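Hexokinase (PDB 1BDG) catalyses the ATP-dependent phosphorylation of glucose and other hexoses to hexose 6-phosphates, the entry step of glycolysis, and is seen here with glucose bound. Local coordinates at residues A[52-60]-A[145-153]; A[222-233]-A[242-251]. All blocks are in the same frame, centred on the assembly; numbering follows the deposited sequence.

Interaction 1 (A[52-60]-A[145-153]); sequences KMFPSYVTK and FPCVQKGLT. With GLC (alpha-D-glucopyranose), chain B.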
loop_
_atom_site.group_PDB
_atom_site.type_symbol
_atom_site.label_atom_id
_atom_site.label_comp_id
_atom_site.label_asym_id
_atom_site.label_seq_id
_atom_site.Cartn_x
_atom_site.Cartn_y
_atom_site.Cartn_z
ATOM N N LYS A 52 6.888 11.869 -5.982
ATOM C CA LYS A 52 6.867 13.079 -5.155
ATOM C C LYS A 52 7.830 13.273 -4.002
ATOM O O LYS A 52 8.116 14.420 -3.656
ATOM C CB LYS A 52 5.453 13.357 -4.676
ATOM C CG LYS A 52 4.499 13.613 -5.816
ATOM C CD LYS A 52 4.913 14.839 -6.581
ATOM C CE LYS A 52 4.622 14.694 -8.042
ATOM N NZ LYS A 52 5.271 15.807 -8.781
ATOM N N MET A 53 8.245 12.181 -3.354
ATOM C CA MET A 53 9.204 12.219 -2.246
ATOM C C MET A 53 8.856 13.210 -1.151
ATOM O O MET A 53 9.739 13.935 -0.676
ATOM C CB MET A 53 10.604 12.568 -2.767
ATOM C CG MET A 53 11.120 11.702 -3.888
ATOM S SD MET A 53 11.417 10.041 -3.369
ATOM C CE MET A 53 13.066 10.140 -3.075
ATOM N N PHE A 54 7.605 13.198 -0.694
ATOM C CA PHE A 54 7.170 14.131 0.345
ATOM C C PHE A 54 7.890 13.946 1.681
ATOM O O PHE A 54 7.808 12.869 2.282
ATOM C CB PHE A 54 5.670 13.988 0.628
ATOM C CG PHE A 54 4.787 14.176 -0.562
ATOM C CD1 PHE A 54 4.559 15.439 -1.082
ATOM C CD2 PHE A 54 4.125 13.092 -1.124
ATOM C CE1 PHE A 54 3.673 15.620 -2.147
ATOM C CE2 PHE A 54 3.248 13.265 -2.176
ATOM C CZ PHE A 54 3.019 14.535 -2.688
ATOM N N PRO A 55 8.626 14.972 2.152
ATOM C CA PRO A 55 9.298 14.806 3.440
ATOM C C PRO A 55 8.196 14.760 4.491
ATOM O O PRO A 55 7.216 15.503 4.403
ATOM C CB PRO A 55 10.130 16.079 3.558
ATOM C CG PRO A 55 9.352 17.066 2.768
ATOM C CD PRO A 55 8.955 16.278 1.560
ATOM N N SER A 56 8.316 13.826 5.427
ATOM C CA SER A 56 7.332 13.655 6.487
ATOM C C SER A 56 7.642 14.496 7.737
ATOM O O SER A 56 6.835 14.557 8.670
ATOM C CB SER A 56 7.294 12.190 6.875
ATOM O OG SER A 56 8.524 11.840 7.481
ATOM N N TYR A 57 8.817 15.119 7.760
ATOM C CA TYR A 57 9.266 15.918 8.893
ATOM C C TYR A 57 9.503 15.106 10.171
ATOM O O TYR A 57 9.594 15.657 11.265
ATOM C CB TYR A 57 8.349 17.117 9.135
ATOM C CG TYR A 57 8.649 18.283 8.235
ATOM C CD1 TYR A 57 8.051 18.400 6.995
ATOM C CD2 TYR A 57 9.555 19.255 8.618
ATOM C CE1 TYR A 57 8.345 19.453 6.155
ATOM C CE2 TYR A 57 9.862 20.312 7.785
ATOM C CZ TYR A 57 9.254 20.411 6.548
ATOM O OH TYR A 57 9.559 21.463 5.707
ATOM N N VAL A 58 9.533 13.785 10.031
ATOM C CA VAL A 58 9.855 12.918 11.152
ATOM C C VAL A 58 11.348 12.777 10.923
ATOM O O VAL A 58 11.775 12.137 9.960
ATOM C CB VAL A 58 9.251 11.513 11.042
ATOM C CG1 VAL A 58 9.812 10.634 12.141
ATOM C CG2 VAL A 58 7.759 11.569 11.176
ATOM N N THR A 59 12.138 13.474 11.723
ATOM C CA THR A 59 13.575 13.403 11.566
ATOM C C THR A 59 14.228 12.274 12.383
ATOM O O THR A 59 14.971 11.461 11.829
ATOM C CB THR A 59 14.201 14.772 11.836
ATOM O OG1 THR A 59 13.757 15.261 13.109
ATOM C CG2 THR A 59 13.760 15.755 10.765
ATOM N N LYS A 60 13.859 12.148 13.653
ATOM C CA LYS A 60 14.427 11.112 14.520
ATOM C C LYS A 60 13.404 10.028 14.923
ATOM O O LYS A 60 12.387 10.330 15.560
ATOM C CB LYS A 60 15.036 11.755 15.774
ATOM N N PHE A 145 -2.307 8.585 2.784
ATOM C CA PHE A 145 -2.423 9.258 1.498
ATOM C C PHE A 145 -1.315 10.280 1.322
ATOM O O PHE A 145 -0.675 10.676 2.296
ATOM C CB PHE A 145 -3.808 9.915 1.354
ATOM C CG PHE A 145 -4.944 8.928 1.271
ATOM C CD1 PHE A 145 -5.206 8.247 0.092
ATOM C CD2 PHE A 145 -5.712 8.637 2.389
ATOM C CE1 PHE A 145 -6.207 7.293 0.040
ATOM C CE2 PHE A 145 -6.710 7.684 2.335
ATOM C CZ PHE A 145 -6.954 7.016 1.165
ATOM N N PRO A 146 -1.045 10.694 0.071
ATOM C CA PRO A 146 0.006 11.679 -0.188
ATOM C C PRO A 146 -0.423 13.014 0.371
ATOM O O PRO A 146 -1.503 13.506 0.048
ATOM C CB PRO A 146 0.059 11.725 -1.710
ATOM C CG PRO A 146 -1.350 11.476 -2.093
ATOM C CD PRO A 146 -1.734 10.338 -1.182
ATOM N N CYS A 147 0.406 13.567 1.245
ATOM C CA CYS A 147 0.158 14.865 1.875
ATOM C C CYS A 147 1.460 15.652 1.876
ATOM O O CYS A 147 2.542 15.075 1.941
ATOM C CB CYS A 147 -0.283 14.698 3.341
ATOM S SG CYS A 147 -1.834 13.845 3.651
ATOM N N VAL A 148 1.350 16.965 1.781
ATOM C CA VAL A 148 2.506 17.860 1.830
ATOM C C VAL A 148 2.631 18.216 3.311
ATOM O O VAL A 148 1.813 18.969 3.845
ATOM C CB VAL A 148 2.234 19.150 1.049
ATOM C CG1 VAL A 148 3.342 20.133 1.261
ATOM C CG2 VAL A 148 2.029 18.851 -0.406
ATOM N N GLN A 149 3.609 17.631 3.985
ATOM C CA GLN A 149 3.807 17.881 5.406
ATOM C C GLN A 149 4.459 19.221 5.649
ATOM O O GLN A 149 5.496 19.523 5.050
ATOM C CB GLN A 149 4.705 16.802 6.025
ATOM C CG GLN A 149 4.102 15.404 6.080
ATOM C CD GLN A 149 2.929 15.296 7.041
ATOM O OE1 GLN A 149 1.915 14.691 6.719
ATOM N NE2 GLN A 149 3.060 15.893 8.217
ATOM N N LYS A 150 3.833 20.034 6.496
ATOM C CA LYS A 150 4.391 21.325 6.893
ATOM C C LYS A 150 4.544 21.044 8.378
ATOM O O LYS A 150 3.721 21.463 9.194
ATOM C CB LYS A 150 3.386 22.460 6.682
ATOM C CG LYS A 150 3.925 23.638 5.864
ATOM C CD LYS A 150 3.663 24.977 6.544
ATOM C CE LYS A 150 2.173 25.317 6.640
ATOM N NZ LYS A 150 1.943 26.662 7.250
ATOM N N GLY A 151 5.569 20.282 8.729
ATOM C CA GLY A 151 5.747 19.903 10.111
ATOM C C GLY A 151 4.811 18.724 10.280
ATOM O O GLY A 151 4.009 18.445 9.379
ATOM N N LEU A 152 4.909 18.023 11.407
ATOM C CA LEU A 152 4.051 16.866 11.674
ATOM C C LEU A 152 2.561 17.158 11.871
ATOM O O LEU A 152 1.715 16.376 11.444
ATOM C CB LEU A 152 4.573 16.083 12.880
ATOM C CG LEU A 152 5.796 15.197 12.660
ATOM C CD1 LEU A 152 6.124 14.522 13.966
ATOM C CD2 LEU A 152 5.529 14.136 11.586
ATOM N N THR A 153 2.232 18.284 12.487
ATOM C CA THR A 153 0.834 18.600 12.736
ATOM C C THR A 153 -0.016 19.110 11.584
ATOM O O THR A 153 -1.220 18.904 11.573
ATOM C CB THR A 153 0.679 19.594 13.892
ATOM O OG1 THR A 153 1.086 20.905 13.462
ATOM C CG2 THR A 153 1.532 19.147 15.075
HETATM C C1 GLC B . -1.630 4.313 -1.478
HETATM C C2 GLC B . -1.498 5.695 -0.839
HETATM C C3 GLC B . -0.207 5.776 -0.057
HETATM C C4 GLC B . -0.156 4.650 0.961
HETATM C C5 GLC B . -0.300 3.323 0.248
HETATM C C6 GLC B . -0.323 2.152 1.212
HETATM O O1 GLC B . -0.529 4.110 -2.299
HETATM O O2 GLC B . -1.496 6.711 -1.840
HETATM O O3 GLC B . -0.115 7.024 0.613
HETATM O O4 GLC B . 1.061 4.695 1.666
HETATM O O5 GLC B . -1.540 3.304 -0.464
HETATM O O6 GLC B . -1.623 1.921 1.712
HETATM O O HOH W 1 5.924 17.296 2.705
#
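F54 and P146 run alongside each other, with F54 CE2 3.6 Å from P146 CB. Around the same ring V148, nearly perpendicular to it, brings CG2 to 4.0 Å from F54 CE1, while C147 O sits over one face. K52 CB lies over the opposite face, so the phenyl group is sandwiched between its own segment and 145-153. The CB bond of F54 heads toward 145-153, and CG anti to the carbonyl carbon (chi1 -57°) places the ring against C147 O and P146.

The second cluster forms round Y57. G151 CA stands over the tyrosine face, 4.2 Å from the ring centroid and 27° off the normal, a CH-pi contact. Farther along, L152 CD2 reaches V58 CG2 at 3.4 Å.

No direct hydrogen bond joins the segments. Between the two clusters a water bridges the segments, donating to P55 O at 2.8 Å and accepting from Q149 N at 2.7 Å. Q149 CB and CG pack on P55 O and S56 CA, and its NE2 turns back in a weak bond to G151 O.

Outside this shell, S56 OG bonds V245 O, and I443 of helix 435-444 touches both V58 and L152. The two-stranded hairpin 147-150/154-157 thus lies against edge strand 54-55 of the large-domain sheet, and the residues just before it, F145 and P146, line the glucose pocket at the interdomain cleft of the hexokinase fold.

Interaction 2 (A[222-233]-A[242-251]); sequences TNVAYIEDSSKV and PEVVINTEWG. With GLC (alpha-D-glucopyranose), chain B; SO4 (sulfate ion), chain E.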
loop_
_atom_site.group_PDB
_atom_site.type_symbol
_atom_site.label_atom_id
_atom_site.label_comp_id
_atom_site.label_asym_id
_atom_site.label_seq_id
_atom_site.Cartn_x
_atom_site.Cartn_y
_atom_site.Cartn_z
ATOM N N THR A 222 0.471 0.082 -2.497
ATOM C CA THR A 222 1.894 -0.065 -2.269
ATOM C C THR A 222 2.559 1.291 -2.145
ATOM O O THR A 222 2.142 2.274 -2.785
ATOM C CB THR A 222 2.577 -0.930 -3.364
ATOM O OG1 THR A 222 3.936 -1.175 -3.000
ATOM C CG2 THR A 222 2.548 -0.257 -4.724
ATOM N N ASN A 223 3.549 1.356 -1.261
ATOM C CA ASN A 223 4.305 2.574 -1.003
ATOM C C ASN A 223 5.424 2.239 -0.021
ATOM O O ASN A 223 5.304 1.297 0.746
ATOM C CB ASN A 223 3.401 3.657 -0.421
ATOM C CG ASN A 223 4.070 4.999 -0.363
ATOM O OD1 ASN A 223 5.191 5.153 -0.818
ATOM N ND2 ASN A 223 3.394 5.980 0.197
ATOM N N VAL A 224 6.516 2.991 -0.074
ATOM C CA VAL A 224 7.648 2.781 0.810
ATOM C C VAL A 224 8.074 4.137 1.365
ATOM O O VAL A 224 7.790 5.192 0.771
ATOM C CB VAL A 224 8.855 2.186 0.062
ATOM C CG1 VAL A 224 9.661 3.270 -0.614
ATOM C CG2 VAL A 224 9.724 1.425 1.008
ATOM N N ALA A 225 8.757 4.104 2.503
ATOM C CA ALA A 225 9.253 5.295 3.154
ATOM C C ALA A 225 10.615 4.863 3.634
ATOM O O ALA A 225 10.796 3.696 3.976
ATOM C CB ALA A 225 8.376 5.646 4.315
ATOM N N TYR A 226 11.582 5.770 3.637
ATOM C CA TYR A 226 12.930 5.420 4.071
ATOM C C TYR A 226 13.643 6.609 4.735
ATOM O O TYR A 226 13.214 7.752 4.583
ATOM C CB TYR A 226 13.728 4.876 2.868
ATOM C CG TYR A 226 14.123 5.924 1.861
ATOM C CD1 TYR A 226 13.223 6.379 0.912
ATOM C CD2 TYR A 226 15.388 6.514 1.903
ATOM C CE1 TYR A 226 13.573 7.415 0.029
ATOM C CE2 TYR A 226 15.748 7.536 1.036
ATOM C CZ TYR A 226 14.841 7.988 0.105
ATOM O OH TYR A 226 15.185 9.025 -0.735
ATOM N N ILE A 227 14.700 6.354 5.504
ATOM C CA ILE A 227 15.423 7.465 6.131
ATOM C C ILE A 227 16.393 8.057 5.112
ATOM O O ILE A 227 17.150 7.322 4.482
ATOM C CB ILE A 227 16.189 7.060 7.410
ATOM C CG1 ILE A 227 15.280 6.282 8.369
ATOM C CG2 ILE A 227 16.610 8.326 8.157
ATOM C CD1 ILE A 227 15.990 5.732 9.601
ATOM N N GLU A 228 16.365 9.380 4.960
ATOM C CA GLU A 228 17.212 10.082 3.997
ATOM C C GLU A 228 18.040 11.208 4.603
ATOM O O GLU A 228 17.807 11.653 5.715
ATOM C CB GLU A 228 16.334 10.646 2.863
ATOM C CG GLU A 228 16.993 11.651 1.902
ATOM C CD GLU A 228 17.926 11.011 0.907
ATOM O OE1 GLU A 228 17.412 10.312 0.019
ATOM O OE2 GLU A 228 19.161 11.206 0.997
ATOM N N ASP A 229 19.037 11.629 3.842
ATOM C CA ASP A 229 19.965 12.702 4.162
ATOM C C ASP A 229 19.180 14.015 3.952
ATOM O O ASP A 229 18.847 14.387 2.830
ATOM C CB ASP A 229 21.107 12.572 3.144
ATOM C CG ASP A 229 22.319 13.399 3.474
ATOM O OD1 ASP A 229 22.226 14.638 3.515
ATOM O OD2 ASP A 229 23.399 12.797 3.612
ATOM N N SER A 230 18.899 14.743 5.016
ATOM C CA SER A 230 18.149 15.987 4.877
ATOM C C SER A 230 18.921 17.103 4.182
ATOM O O SER A 230 18.544 18.275 4.297
ATOM C CB SER A 230 17.662 16.479 6.237
ATOM O OG SER A 230 18.771 16.841 7.037
ATOM N N SER A 231 20.051 16.776 3.557
ATOM C CA SER A 231 20.832 17.780 2.823
ATOM C C SER A 231 20.403 17.699 1.374
ATOM O O SER A 231 20.605 18.635 0.596
ATOM C CB SER A 231 22.314 17.519 2.941
ATOM N N LYS A 232 19.785 16.566 1.044
ATOM C CA LYS A 232 19.289 16.277 -0.289
ATOM C C LYS A 232 17.819 16.625 -0.448
ATOM O O LYS A 232 17.372 16.880 -1.550
ATOM C CB LYS A 232 19.483 14.800 -0.606
ATOM C CG LYS A 232 20.904 14.322 -0.462
ATOM C CD LYS A 232 21.023 12.861 -0.846
ATOM C CE LYS A 232 22.478 12.431 -0.922
ATOM N NZ LYS A 232 22.607 10.996 -1.267
ATOM N N VAL A 233 17.053 16.614 0.641
ATOM C CA VAL A 233 15.635 16.933 0.532
ATOM C C VAL A 233 15.478 18.437 0.400
ATOM O O VAL A 233 15.068 19.103 1.340
ATOM C CB VAL A 233 14.838 16.446 1.739
ATOM C CG1 VAL A 233 13.362 16.645 1.473
ATOM C CG2 VAL A 233 15.130 14.984 2.012
ATOM N N PRO A 242 20.325 15.859 10.732
ATOM C CA PRO A 242 20.863 15.157 9.583
ATOM C C PRO A 242 19.898 14.454 8.668
ATOM O O PRO A 242 20.123 14.439 7.450
ATOM C CB PRO A 242 21.826 14.174 10.227
ATOM C CG PRO A 242 21.122 13.825 11.484
ATOM C CD PRO A 242 20.692 15.169 11.976
ATOM N N GLU A 243 18.832 13.876 9.230
ATOM C CA GLU A 243 17.880 13.096 8.423
ATOM C C GLU A 243 16.384 13.383 8.569
ATOM O O GLU A 243 15.933 14.079 9.496
ATOM C CB GLU A 243 18.106 11.606 8.696
ATOM C CG GLU A 243 19.562 11.179 8.735
ATOM C CD GLU A 243 19.725 9.704 9.000
ATOM O OE1 GLU A 243 19.257 9.244 10.057
ATOM O OE2 GLU A 243 20.322 9.011 8.150
ATOM N N VAL A 244 15.626 12.785 7.650
ATOM C CA VAL A 244 14.167 12.893 7.590
ATOM C C VAL A 244 13.584 11.666 6.883
ATOM O O VAL A 244 14.167 11.137 5.932
ATOM C CB VAL A 244 13.704 14.153 6.825
ATOM C CG1 VAL A 244 13.985 14.005 5.326
ATOM C CG2 VAL A 244 12.227 14.418 7.083
ATOM N N VAL A 245 12.461 11.181 7.386
ATOM C CA VAL A 245 11.832 10.035 6.776
ATOM C C VAL A 245 11.111 10.571 5.563
ATOM O O VAL A 245 10.333 11.510 5.677
ATOM C CB VAL A 245 10.849 9.324 7.753
ATOM C CG1 VAL A 245 10.155 8.162 7.062
ATOM C CG2 VAL A 245 11.605 8.800 8.965
ATOM N N ILE A 246 11.445 10.044 4.392
ATOM C CA ILE A 246 10.812 10.470 3.152
ATOM C C ILE A 246 9.667 9.546 2.771
ATOM O O ILE A 246 9.807 8.331 2.846
ATOM C CB ILE A 246 11.827 10.486 1.979
ATOM C CG1 ILE A 246 12.788 11.671 2.114
ATOM C CG2 ILE A 246 11.100 10.591 0.645
ATOM C CD1 ILE A 246 12.195 12.990 1.709
ATOM N N ASN A 247 8.534 10.124 2.397
ATOM C CA ASN A 247 7.382 9.351 1.950
ATOM C C ASN A 247 7.471 9.416 0.420
ATOM O O ASN A 247 7.098 10.415 -0.214
ATOM C CB ASN A 247 6.085 9.976 2.454
ATOM C CG ASN A 247 4.848 9.286 1.911
ATOM O OD1 ASN A 247 4.909 8.197 1.354
ATOM N ND2 ASN A 247 3.712 9.924 2.084
ATOM N N THR A 248 8.017 8.353 -0.160
ATOM C CA THR A 248 8.232 8.262 -1.595
ATOM C C THR A 248 6.961 8.439 -2.381
ATOM O O THR A 248 6.914 9.244 -3.300
ATOM C CB THR A 248 8.880 6.923 -1.962
ATOM O OG1 THR A 248 7.950 5.863 -1.715
ATOM C CG2 THR A 248 10.124 6.704 -1.118
ATOM N N GLU A 249 5.937 7.683 -2.008
ATOM C CA GLU A 249 4.643 7.734 -2.674
ATOM C C GLU A 249 4.890 7.281 -4.126
ATOM O O GLU A 249 4.515 7.951 -5.095
ATOM C CB GLU A 249 4.074 9.150 -2.571
ATOM C CG GLU A 249 2.559 9.257 -2.703
ATOM C CD GLU A 249 1.774 8.466 -1.658
ATOM O OE1 GLU A 249 1.830 8.801 -0.457
ATOM O OE2 GLU A 249 1.064 7.525 -2.058
ATOM N N TRP A 250 5.522 6.106 -4.229
ATOM C CA TRP A 250 5.901 5.472 -5.487
ATOM C C TRP A 250 4.764 4.846 -6.278
ATOM O O TRP A 250 4.968 4.354 -7.395
ATOM C CB TRP A 250 7.011 4.430 -5.252
ATOM C CG TRP A 250 6.606 3.110 -4.583
ATOM C CD1 TRP A 250 5.340 2.625 -4.399
ATOM C CD2 TRP A 250 7.491 2.104 -4.069
ATOM N NE1 TRP A 250 5.384 1.390 -3.813
ATOM C CE2 TRP A 250 6.688 1.042 -3.598
ATOM C CE3 TRP A 250 8.882 1.996 -3.971
ATOM C CZ2 TRP A 250 7.234 -0.125 -3.035
ATOM C CZ3 TRP A 250 9.426 0.836 -3.412
ATOM C CH2 TRP A 250 8.601 -0.207 -2.952
ATOM N N GLY A 251 3.580 4.787 -5.682
ATOM C CA GLY A 251 2.454 4.234 -6.405
ATOM C C GLY A 251 2.277 5.055 -7.669
ATOM O O GLY A 251 1.824 4.558 -8.701
HETATM C C1 GLC B . -1.630 4.313 -1.478
HETATM C C2 GLC B . -1.498 5.695 -0.839
HETATM C C3 GLC B . -0.207 5.776 -0.057
HETATM C C4 GLC B . -0.156 4.650 0.961
HETATM C C5 GLC B . -0.300 3.323 0.248
HETATM C C6 GLC B . -0.323 2.152 1.212
HETATM O O1 GLC B . -0.529 4.110 -2.299
HETATM O O2 GLC B . -1.496 6.711 -1.840
HETATM O O3 GLC B . -0.115 7.024 0.613
HETATM O O4 GLC B . 1.061 4.695 1.666
HETATM O O5 GLC B . -1.540 3.304 -0.464
HETATM O O6 GLC B . -1.623 1.921 1.712
HETATM S S SO4 E . 20.915 11.304 -5.161
HETATM O O1 SO4 E . 20.752 10.375 -6.250
HETATM O O2 SO4 E . 20.702 10.619 -3.920
HETATM O O3 SO4 E . 22.254 11.839 -5.197
HETATM O O4 SO4 E . 19.957 12.372 -5.277
#
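W250 and T222 meet nearly perpendicular to each other, and the indole NE1 donates to T222 OG1 at 3.1 Å, the oxygen only 6° out of the ring plane. V224 covers a face of the same indole, its CB 3.9 Å from the six-membered-ring centroid.

N223 has its CG anti to the backbone N (chi1 -170°), which carries the amide to the turn after strand 243-247. Its OD1 accepts from E249 N, while ND2 donates to N247 OD1 at 2.9 Å, in the carbonyl plane of N247; the two amide planes are 33° apart. T248 OG1 donates to V224 O at 2.6 Å.

Beyond this polar end the strands run antiparallel. Y226 and I246 form a hydrogen-bonded pair and their side chains extend alongside each other, with Y226 CE1 4.0 Å from I246 CB; T248 CG2 meets the tyrosine ring at its edge. Y226 OH donates to the anti lone pair of E228 OE1, an oxygen also salt-bridged to R388. At the far end V233 CG2 packs against both V244 and I246.

With OD1 held by E249 N and ND2 by N247 OD1, the flip of the N223 amide is set, and ND2 also reaches glucose O4 at 3.0 Å. E249 receives glucose O3 on OE1 and O2 on OE2, the latter at 2.7 Å. The network thus fixes the N223 amide and is consistent with a positioned E249, whose OE1 also takes a weak bond from N247 ND2.

Overall arrangement
Along the chain the contacts come in series, interaction 1 closing before interaction 2 opens, yet their centres are only 9 Å apart. Interaction 2 lies within a mixed sheet, where strand 243-247 sits between strands 222-229 and 54-55; interaction 1 sets a small separate hairpin against outermost strand 54-55. V245 is one of several joints: its N probably bonds V58 O (2.8 Å), and backbone bonds also link M53 with T248 and F54 with N247. M53 CE packs against Y226 OH. F145 and P146 reach glucose from the predicted small subdomain, T222, N223 and E249 from the large one; segment 52-60, touching both 145-153 and 242-251, may help hold the two sides together.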